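Local coordinates for cytosolic IMP-GMP specific 5'-nucleotidase (Legionella pneumophila subsp. pneumophila, PDB 4OHF), which probably hydrolyses the 5'-phosphate of nucleoside monophosphates such as IMP and GMP, as a magnesium-dependent enzyme of the HAD superfamily, at residues Q158-Q161 with Y162-K166; T209-E212 with Y213-K217. All blocks are in the same frame, centred on the assembly; numbering follows the deposited sequence.

Contact 1: residues Q158-Q161 with Y162-K166; sequences QDVQ and YCVDK
Two torsions fold Gln-161 towards Asp-165: CG stands opposite the backbone N, and a bend at chi2 (61°) swings the amide along the helix to the residue four places on. Asp-165 answers with its CG beside its own backbone N, a setting that leans the carboxylate back towards the preceding turn. Gln-161 NE2 donates to Asp-165 OD1 at 2.8 Å in a bent bond (N-H...acceptor angle 132°); its longer bond to Asp-165 OD2, at 3.3 Å, is weak though straighter. The planes of amide and carboxylate are turned 38° apart. OD1 lies in the plane of the amide, yet the amide nitrogen reaches OD1 from above the carboxylate plane. Alongside the Gln-161/Asp-165 pair the backbone makes the same i to i+4 step: Asp-165 N donates to Gln-161 O at 3.0 Å, and Val-164 N to Val-160 O at 3.0 Å. Cys-163 N bonds Asp-159 O at 2.9 Å, one step earlier. On the buried side Val-160 CG1 and Val-164 CG2 pack at 4.3 Å. Val-160 continues onto Phe-132 and Leu-139 of helix 129-143, Cys-163 sits against Val-44 and Leu-48 of helix 33-51, and Val-164 meets Phe-128 of a loop. Asp-165 is exposed, while Gln-161 also touches Phe-132. Helix 153-170 falls in the long insertion between strands 19-22 and 204-208 of the central sheet, consistent with the cap of a HAD phosphatase, and the contact is an i to i+4 side-chain pairing on an amphipathic helix.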
ATOM      1  N   GLN B 158     -22.613  -0.515   0.978  1.00 63.02           N
ATOM      2  CA  GLN B 158     -22.086  -1.864   1.191  1.00 63.27           C
ATOM      3  C   GLN B 158     -23.198  -2.904   1.299  1.00 62.79           C
ATOM      4  O   GLN B 158     -23.060  -4.032   0.803  1.00 62.02           O
ATOM      5  CB  GLN B 158     -21.200  -1.893   2.434  1.00 63.91           C
ATOM      6  CG  GLN B 158     -19.966  -1.004   2.290  1.00 67.21           C
ATOM      7  CD  GLN B 158     -19.049  -1.063   3.496  1.00 68.83           C
ATOM      8  OE1 GLN B 158     -19.486  -0.860   4.632  1.00 70.33           O
ATOM      9  NE2 GLN B 158     -17.767  -1.336   3.256  1.00 68.08           N
ATOM     10  N   ASP B 159     -24.305  -2.530   1.932  1.00 61.44           N
ATOM     11  CA  ASP B 159     -25.425  -3.454   2.047  1.00 62.81           C
ATOM     12  C   ASP B 159     -25.922  -3.788   0.651  1.00 63.25           C
ATOM     13  O   ASP B 159     -26.065  -4.964   0.292  1.00 63.32           O
ATOM     14  CB  ASP B 159     -26.575  -2.846   2.854  1.00 62.64           C
ATOM     15  CG  ASP B 159     -26.282  -2.781   4.351  1.00 62.02           C
ATOM     16  OD1 ASP B 159     -25.387  -3.521   4.835  1.00 58.76           O
ATOM     17  OD2 ASP B 159     -26.970  -1.992   5.038  1.00 60.77           O
ATOM     18  N   VAL B 160     -26.178  -2.740  -0.130  1.00 63.20           N
ATOM     19  CA  VAL B 160     -26.654  -2.895  -1.492  1.00 62.15           C
ATOM     20  C   VAL B 160     -25.714  -3.793  -2.288  1.00 63.49           C
ATOM     21  O   VAL B 160     -26.175  -4.685  -2.998  1.00 64.66           O
ATOM     22  CB  VAL B 160     -26.783  -1.530  -2.199  1.00 60.68           C
ATOM     23  CG1 VAL B 160     -27.117  -1.734  -3.653  1.00 61.32           C
ATOM     24  CG2 VAL B 160     -27.859  -0.699  -1.535  1.00 58.48           C
ATOM     25  N   GLN B 161     -24.402  -3.579  -2.163  1.00 64.65           N
ATOM     26  CA  GLN B 161     -23.436  -4.401  -2.899  1.00 65.67           C
ATOM     27  C   GLN B 161     -23.562  -5.848  -2.463  1.00 66.53           C
ATOM     28  O   GLN B 161     -23.437  -6.766  -3.272  1.00 67.49           O
ATOM     29  CB  GLN B 161     -22.001  -3.921  -2.662  1.00 65.66           C
ATOM     30  CG  GLN B 161     -20.937  -4.744  -3.395  1.00 66.24           C
ATOM     31  CD  GLN B 161     -21.100  -4.719  -4.911  1.00 66.42           C
ATOM     32  OE1 GLN B 161     -21.173  -3.650  -5.523  1.00 68.14           O
ATOM     33  NE2 GLN B 161     -21.152  -5.899  -5.522  1.00 64.36           N
ATOM     34  N   TYR B 162     -23.814  -6.045  -1.174  1.00 67.42           N
ATOM     35  CA  TYR B 162     -23.970  -7.380  -0.630  1.00 68.31           C
ATOM     36  C   TYR B 162     -25.156  -8.075  -1.287  1.00 67.36           C
ATOM     37  O   TYR B 162     -25.054  -9.233  -1.698  1.00 68.04           O
ATOM     38  CB  TYR B 162     -24.169  -7.308   0.889  1.00 71.40           C
ATOM     39  CG  TYR B 162     -24.425  -8.649   1.552  1.00 74.31           C
ATOM     40  CD1 TYR B 162     -25.724  -9.138   1.712  1.00 75.93           C
ATOM     41  CD2 TYR B 162     -23.369  -9.433   2.014  1.00 75.63           C
ATOM     42  CE1 TYR B 162     -25.963 -10.377   2.318  1.00 76.81           C
ATOM     43  CE2 TYR B 162     -23.596 -10.671   2.617  1.00 76.84           C
ATOM     44  CZ  TYR B 162     -24.894 -11.137   2.766  1.00 77.54           C
ATOM     45  OH  TYR B 162     -25.117 -12.364   3.353  1.00 79.90           O
ATOM     46  N   CYS B 163     -26.278  -7.372  -1.388  1.00 65.47           N
ATOM     47  CA  CYS B 163     -27.461  -7.944  -2.009  1.00 65.77           C
ATOM     48  C   CYS B 163     -27.218  -8.316  -3.460  1.00 65.80           C
ATOM     49  O   CYS B 163     -27.642  -9.390  -3.907  1.00 65.86           O
ATOM     50  CB  CYS B 163     -28.620  -6.967  -1.943  1.00 66.80           C
ATOM     51  SG  CYS B 163     -29.195  -6.663  -0.288  1.00 68.29           S
ATOM     52  N   VAL B 164     -26.543  -7.430  -4.192  1.00 65.07           N
ATOM     53  CA  VAL B 164     -26.242  -7.672  -5.599  1.00 64.86           C
ATOM     54  C   VAL B 164     -25.437  -8.961  -5.752  1.00 65.71           C
ATOM     55  O   VAL B 164     -25.733  -9.790  -6.618  1.00 63.59           O
ATOM     56  CB  VAL B 164     -25.431  -6.504  -6.239  1.00 63.94           C
ATOM     57  CG1 VAL B 164     -25.237  -6.774  -7.717  1.00 63.53           C
ATOM     58  CG2 VAL B 164     -26.148  -5.184  -6.050  1.00 61.82           C
ATOM     59  N   ASP B 165     -24.415  -9.124  -4.912  1.00 67.76           N
ATOM     60  CA  ASP B 165     -23.582 -10.323  -4.967  1.00 70.95           C
ATOM     61  C   ASP B 165     -24.415 -11.540  -4.590  1.00 71.46           C
ATOM     62  O   ASP B 165     -24.298 -12.605  -5.207  1.00 72.52           O
ATOM     63  CB  ASP B 165     -22.386 -10.221  -4.009  1.00 71.97           C
ATOM     64  CG  ASP B 165     -21.485  -9.037  -4.310  1.00 74.25           C
ATOM     65  OD1 ASP B 165     -21.254  -8.747  -5.511  1.00 76.18           O
ATOM     66  OD2 ASP B 165     -20.997  -8.407  -3.339  1.00 73.64           O
ATOM     67  N   LYS B 166     -25.261 -11.376  -3.578  1.00 70.99           N
ATOM     68  CA  LYS B 166     -26.105 -12.465  -3.116  1.00 71.95           C
ATOM     69  C   LYS B 166     -27.066 -12.902  -4.206  1.00 72.04           C
ATOM     70  O   LYS B 166     -27.112 -14.073  -4.579  1.00 71.70           O
ATOM     71  CB  LYS B 166     -26.900 -12.034  -1.887  1.00 72.70           C
ATOM     72  CG  LYS B 166     -27.102 -13.156  -0.880  1.00 75.78           C
ATOM     73  CD  LYS B 166     -25.752 -13.623  -0.326  1.00 76.75           C
ATOM     74  CE  LYS B 166     -25.897 -14.742   0.691  1.00 77.72           C
ATOM     75  NZ  LYS B 166     -24.566 -15.121   1.262  1.00 76.60           N
TER

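Contact 2: residues T209-E212 with Y213-K217. With PO4 (phosphate ion), chain H.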
ATOM      1  N   THR B 209     -17.526 -18.099 -19.308  1.00 39.76           N
ATOM      2  CA  THR B 209     -18.601 -17.493 -18.529  1.00 38.82           C
ATOM      3  C   THR B 209     -18.513 -17.685 -17.024  1.00 39.91           C
ATOM      4  O   THR B 209     -17.924 -18.638 -16.531  1.00 42.85           O
ATOM      5  CB  THR B 209     -19.969 -18.053 -18.971  1.00 38.96           C
ATOM      6  OG1 THR B 209     -20.981 -17.603 -18.073  1.00 37.44           O
ATOM      7  CG2 THR B 209     -19.965 -19.582 -18.954  1.00 36.99           C
ATOM      8  N   ASN B 210     -19.128 -16.785 -16.281  1.00 41.09           N
ATOM      9  CA  ASN B 210     -19.133 -16.910 -14.831  1.00 42.24           C
ATOM     10  C   ASN B 210     -20.374 -17.705 -14.381  1.00 42.44           C
ATOM     11  O   ASN B 210     -20.527 -17.996 -13.203  1.00 43.44           O
ATOM     12  CB  ASN B 210     -19.113 -15.521 -14.181  1.00 41.89           C
ATOM     13  CG  ASN B 210     -17.705 -15.036 -13.875  1.00 42.23           C
ATOM     14  OD1 ASN B 210     -16.724 -15.540 -14.418  1.00 46.81           O
ATOM     15  ND2 ASN B 210     -17.601 -14.048 -13.006  1.00 42.40           N
ATOM     16  N   SER B 211     -21.250 -18.048 -15.327  1.00 42.73           N
ATOM     17  CA  SER B 211     -22.470 -18.810 -15.040  1.00 42.98           C
ATOM     18  C   SER B 211     -22.104 -20.273 -14.999  1.00 44.49           C
ATOM     19  O   SER B 211     -21.117 -20.678 -15.615  1.00 45.28           O
ATOM     20  CB  SER B 211     -23.514 -18.610 -16.140  1.00 42.83           C
ATOM     21  OG  SER B 211     -23.919 -17.254 -16.219  1.00 45.84           O
ATOM     22  N   GLU B 212     -22.891 -21.071 -14.285  1.00 45.91           N
ATOM     23  CA  GLU B 212     -22.605 -22.494 -14.214  1.00 48.23           C
ATOM     24  C   GLU B 212     -23.084 -23.202 -15.475  1.00 47.50           C
ATOM     25  O   GLU B 212     -23.888 -22.664 -16.245  1.00 47.13           O
ATOM     26  CB  GLU B 212     -23.215 -23.107 -12.954  1.00 51.82           C
ATOM     27  CG  GLU B 212     -24.712 -23.060 -12.850  1.00 57.03           C
ATOM     28  CD  GLU B 212     -25.179 -23.352 -11.435  1.00 61.58           C
ATOM     29  OE1 GLU B 212     -24.672 -24.319 -10.811  1.00 62.06           O
ATOM     30  OE2 GLU B 212     -26.057 -22.609 -10.947  1.00 64.41           O
ATOM     31  N   TYR B 213     -22.573 -24.406 -15.693  1.00 47.12           N
ATOM     32  CA  TYR B 213     -22.900 -25.153 -16.897  1.00 46.64           C
ATOM     33  C   TYR B 213     -24.372 -25.473 -17.119  1.00 46.68           C
ATOM     34  O   TYR B 213     -24.873 -25.345 -18.237  1.00 46.59           O
ATOM     35  CB  TYR B 213     -22.083 -26.441 -16.942  1.00 46.02           C
ATOM     36  CG  TYR B 213     -22.287 -27.256 -18.205  1.00 48.24           C
ATOM     37  CD1 TYR B 213     -22.027 -26.713 -19.467  1.00 46.61           C
ATOM     38  CD2 TYR B 213     -22.717 -28.578 -18.134  1.00 47.43           C
ATOM     39  CE1 TYR B 213     -22.192 -27.462 -20.610  1.00 49.58           C
ATOM     40  CE2 TYR B 213     -22.885 -29.338 -19.279  1.00 49.41           C
ATOM     41  CZ  TYR B 213     -22.628 -28.781 -20.509  1.00 50.65           C
ATOM     42  OH  TYR B 213     -22.863 -29.530 -21.638  1.00 54.91           O
ATOM     43  N   SER B 214     -25.067 -25.898 -16.072  1.00 46.79           N
ATOM     44  CA  SER B 214     -26.481 -26.232 -16.220  1.00 48.22           C
ATOM     45  C   SER B 214     -27.248 -25.064 -16.847  1.00 47.62           C
ATOM     46  O   SER B 214     -28.121 -25.260 -17.693  1.00 46.50           O
ATOM     47  CB  SER B 214     -27.089 -26.597 -14.859  1.00 49.21           C
ATOM     48  OG  SER B 214     -27.049 -25.505 -13.949  1.00 53.98           O
ATOM     49  N   TYR B 215     -26.894 -23.849 -16.440  1.00 48.15           N
ATOM     50  CA  TYR B 215     -27.534 -22.637 -16.945  1.00 47.69           C
ATOM     51  C   TYR B 215     -27.040 -22.277 -18.343  1.00 46.28           C
ATOM     52  O   TYR B 215     -27.822 -21.838 -19.181  1.00 46.30           O
ATOM     53  CB  TYR B 215     -27.268 -21.475 -15.985  1.00 48.07           C
ATOM     54  CG  TYR B 215     -27.819 -20.146 -16.440  1.00 50.05           C
ATOM     55  CD1 TYR B 215     -29.170 -19.842 -16.307  1.00 48.74           C
ATOM     56  CD2 TYR B 215     -26.980 -19.186 -16.996  1.00 50.11           C
ATOM     57  CE1 TYR B 215     -29.669 -18.609 -16.714  1.00 50.10           C
ATOM     58  CE2 TYR B 215     -27.470 -17.954 -17.407  1.00 51.94           C
ATOM     59  CZ  TYR B 215     -28.817 -17.669 -17.263  1.00 51.81           C
ATOM     60  OH  TYR B 215     -29.303 -16.446 -17.680  1.00 50.86           O
ATOM     61  N   SER B 216     -25.750 -22.471 -18.592  1.00 44.35           N
ATOM     62  CA  SER B 216     -25.174 -22.154 -19.892  1.00 45.37           C
ATOM     63  C   SER B 216     -25.669 -23.072 -20.981  1.00 46.27           C
ATOM     64  O   SER B 216     -25.828 -22.657 -22.124  1.00 47.07           O
ATOM     65  CB  SER B 216     -23.650 -22.250 -19.850  1.00 43.30           C
ATOM     66  OG  SER B 216     -23.137 -21.429 -18.826  1.00 46.96           O
ATOM     67  N   LYS B 217     -25.892 -24.330 -20.632  1.00 49.04           N
ATOM     68  CA  LYS B 217     -26.360 -25.312 -21.602  1.00 51.55           C
ATOM     69  C   LYS B 217     -27.754 -24.942 -22.075  1.00 51.56           C
ATOM     70  O   LYS B 217     -28.064 -25.065 -23.259  1.00 52.33           O
ATOM     71  CB  LYS B 217     -26.361 -26.718 -20.979  1.00 53.15           C
ATOM     72  CG  LYS B 217     -26.368 -27.838 -22.009  1.00 57.50           C
ATOM     73  CD  LYS B 217     -26.085 -29.209 -21.400  1.00 60.47           C
ATOM     74  CE  LYS B 217     -27.240 -29.696 -20.539  1.00 62.57           C
ATOM     75  NZ  LYS B 217     -27.037 -31.102 -20.082  1.00 63.01           N
TER
HETATM   76  P   PO4 H 501     -20.781 -14.205 -18.013  1.00 42.93           P
HETATM   77  O1  PO4 H 501     -21.681 -14.546 -16.879  1.00 41.46           O
HETATM   78  O2  PO4 H 501     -21.006 -12.807 -18.435  1.00 42.08           O
HETATM   79  O3  PO4 H 501     -21.060 -15.115 -19.158  1.00 38.19           O
HETATM   80  O4  PO4 H 501     -19.369 -14.350 -17.579  1.00 45.64           O
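The backbone runs extended through Ser-211 and Glu-212 and turns helical at Tyr-213, with Ser-216 N closing the first turn on Glu-212 O at 3.0 Å. This loop after strand 204-208 probably corresponds to HAD motif II, which carries a Thr or Ser at the end of this strand, and Glu-212 is the N-cap of helix 213-224. Ser-216 OG also donates to Glu-212 O, at 3.0 Å; the backbone N approaches in the carbonyl plane, the hydroxyl from 54° above it, so one oxygen serves two donors from different directions. The hydroxyl gets there with OG beside its own backbone N (chi1 -55°), and Thr-209 CG2 lies 3.7 Å from it. Ser-211 CB rests obliquely against Tyr-215 CD2 at 3.6 Å, while Ser-211 OG bonds Asp-25, a magnesium ligand, and Lys-174, whose charge also meets the Tyr-215 ring in a cation-pi contact. Thr-209 OG1 closes an ST turn by accepting from Ser-211 N at 2.8 Å and donates a hydrogen bond to phosphate O3 at 2.7 Å. The anion, probably from the crystallisation liquor, is held further by Asp-25 N and Lys-247 NZ, and by Asn-210 N, which donates to phosphate O4 at 2.8 Å.

Both contacts are local, and no secondary-structure element is common to them: contact 1 lies within a single helix, whereas contact 2 joins a loop to the start of another. Their centres are 22 Å apart and their nearest atoms about 10 Å, without touching. Contact 1 is partly buried, away from the annotated sites, with a polar side-chain pair and an apolar face turned to neighbouring helices. Contact 2 is buried beside the magnesium ligands; there a hydroxyl and backbone N-H share the first helical turn's carbonyl, and Thr-209 and Asn-210 hold an anion. The comparison illustrates how chemistry can differ with place: an i to i+4 pair on one helix of the probable cap, irregular loop geometry at the magnesium-binding end of the sheet.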